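Local structure of exotoxin 3 (2Z8L) at residues S29-N34 against G76-V81. The protein binds the sialylated glycan sialyl Lewis X as a superantigen-like toxin of Staphylococcus aureus. Residues are numbered along the deposited sequence; the frame is centred on the assembly and turned at random.
Sequences SKELKN and GLDIFV
Lys30 and Leu32 pair with Val81 and Ile79 as the two hydrogen-bonded pairs of an antiparallel strand pairing. Val81 N donates to Lys30 O at 2.8 Å, nearly straight, while Leu32 N reaches Ile79 O at 2.8 Å. On the face carrying these residues, Lys30 lies alongside Val81, its CG 3.9 Å from Val81 CB, and a bend at chi4 (-54°) keeps NZ 4.1 Å from Val81 CG1. A lysine suits this place because its methylenes cover an apolar neighbour. Leu32 CD1 meets Val81 CG2 at 3.9 Å; the branched side chains of Leu32 and Ile79 also reach Phe50, so apolar residues suit this face.

On the other face, the Glu31 CG methylene lies at the edge of the Phe80 ring. Ser29 CB and OG both reach Phe80 CZ obliquely at 3.6 Å, the short side chain packing closely on the ring. Helix 141-155 packs against Phe80 too. Glu31 OE2 and Asp78 OD2 come within 4.0 Å, unfavourable if both are ionised, but probably offset by the salt bridge from Asp78 OD2 to Lys136. Asp78 OD1 takes up the Asn34 N-H in a long bond of 3.3 Å, where the backbone pairing ends near the corners at Asn34 and Gly76.

There Gly76, whose positive phi favours glycine, forms with Leu77 a G1 beta bulge opposite Val35, consistent with the coiling of strands in the beta-barrel of the OB-fold domain, whose curled sheet includes this antiparallel pair.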
ATOM      1  N   SER A  29       1.459 -10.840   0.179  1.00 21.17           N
ATOM      2  CA  SER A  29       0.965  -9.817   1.104  1.00 21.81           C
ATOM      3  C   SER A  29      -0.302 -10.332   1.779  1.00 22.38           C
ATOM      4  O   SER A  29      -0.871 -11.326   1.335  1.00 21.91           O
ATOM      5  CB  SER A  29       0.691  -8.537   0.338  1.00 21.55           C
ATOM      6  OG  SER A  29      -0.374  -8.704  -0.589  1.00 23.05           O
ATOM      7  N   LYS A  30      -0.692  -9.695   2.888  1.00 22.70           N
ATOM      8  CA  LYS A  30      -1.943 -10.059   3.555  1.00 24.78           C
ATOM      9  C   LYS A  30      -2.594  -8.879   4.254  1.00 23.74           C
ATOM     10  O   LYS A  30      -1.907  -7.952   4.679  1.00 21.15           O
ATOM     11  CB  LYS A  30      -1.727 -11.215   4.524  1.00 25.89           C
ATOM     12  CG  LYS A  30      -0.759 -10.985   5.640  1.00 28.05           C
ATOM     13  CD  LYS A  30      -0.911 -12.116   6.710  1.00 29.11           C
ATOM     14  CE  LYS A  30       0.294 -12.261   7.682  1.00 32.61           C
ATOM     15  NZ  LYS A  30       1.644 -12.433   6.998  1.00 36.87           N
ATOM     16  N   GLU A  31      -3.929  -8.887   4.279  1.00 24.79           N
ATOM     17  CA  GLU A  31      -4.736  -7.838   4.920  1.00 24.14           C
ATOM     18  C   GLU A  31      -5.277  -8.431   6.199  1.00 24.46           C
ATOM     19  O   GLU A  31      -6.026  -9.435   6.149  1.00 23.16           O
ATOM     20  CB  GLU A  31      -5.903  -7.429   4.009  1.00 25.85           C
ATOM     21  CG  GLU A  31      -6.175  -5.862   3.765  1.00 28.57           C
ATOM     22  CD  GLU A  31      -6.264  -4.902   5.011  1.00 34.84           C
ATOM     23  OE1 GLU A  31      -5.549  -3.804   4.998  1.00 31.03           O
ATOM     24  OE2 GLU A  31      -7.100  -5.171   5.931  1.00 31.02           O
ATOM     25  N   LEU A  32      -4.888  -7.887   7.341  1.00 22.26           N
ATOM     26  CA  LEU A  32      -5.371  -8.364   8.625  1.00 22.25           C
ATOM     27  C   LEU A  32      -6.464  -7.411   9.053  1.00 21.76           C
ATOM     28  O   LEU A  32      -6.366  -6.222   8.833  1.00 21.26           O
ATOM     29  CB  LEU A  32      -4.285  -8.420   9.649  1.00 23.20           C
ATOM     30  CG  LEU A  32      -3.159  -9.391   9.316  1.00 26.24           C
ATOM     31  CD1 LEU A  32      -2.133  -9.135  10.351  1.00 28.11           C
ATOM     32  CD2 LEU A  32      -3.623 -10.848   9.292  1.00 29.38           C
ATOM     33  N   LYS A  33      -7.552  -7.963   9.570  1.00 18.83           N
ATOM     34  CA  LYS A  33      -8.732  -7.185   9.842  1.00 20.02           C
ATOM     35  C   LYS A  33      -9.086  -7.178  11.324  1.00 19.19           C
ATOM     36  O   LYS A  33      -9.066  -8.231  11.981  1.00 18.34           O
ATOM     37  CB  LYS A  33      -9.908  -7.766   9.054  1.00 21.63           C
ATOM     38  CG  LYS A  33      -9.684  -7.642   7.564  1.00 23.43           C
ATOM     39  CD  LYS A  33     -10.623  -8.462   6.709  1.00 25.19           C
ATOM     40  CE  LYS A  33     -10.158  -8.375   5.225  1.00 29.15           C
ATOM     41  NZ  LYS A  33      -9.009  -9.303   4.807  1.00 32.03           N
ATOM     42  N   ASN A  34      -9.482  -6.002  11.800  1.00 17.77           N
ATOM     43  CA  ASN A  34      -9.957  -5.815  13.148  1.00 18.19           C
ATOM     44  C   ASN A  34      -8.999  -6.356  14.208  1.00 18.04           C
ATOM     45  O   ASN A  34      -9.373  -7.114  15.141  1.00 18.36           O
ATOM     46  CB  ASN A  34     -11.349  -6.393  13.304  1.00 18.54           C
ATOM     47  CG  ASN A  34     -12.008  -5.964  14.593  1.00 18.55           C
ATOM     48  OD1 ASN A  34     -11.802  -4.862  15.054  1.00 19.23           O
ATOM     49  ND2 ASN A  34     -12.779  -6.880  15.220  1.00 21.74           N
ATOM     50  N   GLY A  76      -9.358  -2.300  16.689  1.00 15.30           N
ATOM     51  CA  GLY A  76     -10.125  -1.969  15.514  1.00 15.37           C
ATOM     52  C   GLY A  76      -9.282  -1.468  14.363  1.00 14.65           C
ATOM     53  O   GLY A  76      -9.714  -0.584  13.584  1.00 15.18           O
ATOM     54  N   LEU A  77      -8.105  -2.058  14.214  1.00 12.95           N
ATOM     55  CA  LEU A  77      -7.222  -1.725  13.099  1.00 13.89           C
ATOM     56  C   LEU A  77      -7.313  -2.725  11.969  1.00 13.56           C
ATOM     57  O   LEU A  77      -7.578  -3.905  12.186  1.00 14.27           O
ATOM     58  CB  LEU A  77      -5.781  -1.657  13.607  1.00 12.43           C
ATOM     59  CG  LEU A  77      -5.517  -0.713  14.759  1.00 12.47           C
ATOM     60  CD1 LEU A  77      -4.058  -0.772  15.170  1.00 16.10           C
ATOM     61  CD2 LEU A  77      -5.906   0.678  14.365  1.00 13.98           C
ATOM     62  N   ASP A  78      -7.037  -2.234  10.758  1.00 12.46           N
ATOM     63  CA  ASP A  78      -6.770  -3.078   9.591  1.00 13.62           C
ATOM     64  C   ASP A  78      -5.280  -2.862   9.254  1.00 12.25           C
ATOM     65  O   ASP A  78      -4.797  -1.736   9.335  1.00 11.74           O
ATOM     66  CB  ASP A  78      -7.579  -2.634   8.420  1.00 13.89           C
ATOM     67  CG  ASP A  78      -9.050  -3.069   8.459  1.00 21.28           C
ATOM     68  OD1 ASP A  78      -9.470  -3.840   9.353  1.00 23.81           O
ATOM     69  OD2 ASP A  78      -9.792  -2.616   7.532  1.00 27.74           O
ATOM     70  N   ILE A  79      -4.560  -3.932   8.966  1.00 11.52           N
ATOM     71  CA  ILE A  79      -3.137  -3.817   8.611  1.00 12.35           C
ATOM     72  C   ILE A  79      -2.813  -4.527   7.311  1.00 11.55           C
ATOM     73  O   ILE A  79      -3.111  -5.712   7.145  1.00 11.31           O
ATOM     74  CB  ILE A  79      -2.223  -4.374   9.730  1.00 12.45           C
ATOM     75  CG1 ILE A  79      -2.725  -3.834  11.077  1.00 14.55           C
ATOM     76  CG2 ILE A  79      -0.754  -4.026   9.393  1.00 12.55           C
ATOM     77  CD1 ILE A  79      -1.930  -4.214  12.225  1.00 18.50           C
ATOM     78  N   PHE A  80      -2.154  -3.821   6.393  1.00 11.77           N
ATOM     79  CA  PHE A  80      -1.644  -4.421   5.176  1.00 11.11           C
ATOM     80  C   PHE A  80      -0.205  -4.775   5.396  1.00 11.77           C
ATOM     81  O   PHE A  80       0.632  -3.885   5.505  1.00 11.96           O
ATOM     82  CB  PHE A  80      -1.790  -3.440   3.987  1.00 11.66           C
ATOM     83  CG  PHE A  80      -1.418  -4.030   2.701  1.00 12.47           C
ATOM     84  CD1 PHE A  80      -2.193  -5.048   2.128  1.00 15.83           C
ATOM     85  CD2 PHE A  80      -0.241  -3.666   2.072  1.00 12.11           C
ATOM     86  CE1 PHE A  80      -1.776  -5.634   0.927  1.00 17.19           C
ATOM     87  CE2 PHE A  80       0.162  -4.259   0.878  1.00 13.71           C
ATOM     88  CZ  PHE A  80      -0.615  -5.206   0.310  1.00 14.08           C
ATOM     89  N   VAL A  81       0.062  -6.078   5.452  1.00 11.49           N
ATOM     90  CA  VAL A  81       1.345  -6.630   5.813  1.00 11.21           C
ATOM     91  C   VAL A  81       2.089  -7.169   4.567  1.00 12.60           C
ATOM     92  O   VAL A  81       1.521  -7.939   3.769  1.00 13.37           O
ATOM     93  CB  VAL A  81       1.170  -7.792   6.883  1.00 11.01           C
ATOM     94  CG1 VAL A  81       2.545  -8.425   7.181  1.00 13.38           C
ATOM     95  CG2 VAL A  81       0.470  -7.297   8.127  1.00 10.75           C
TER
HETATM   96  O   HOH W   1      -9.568  -5.076  17.732  1.00 47.48           O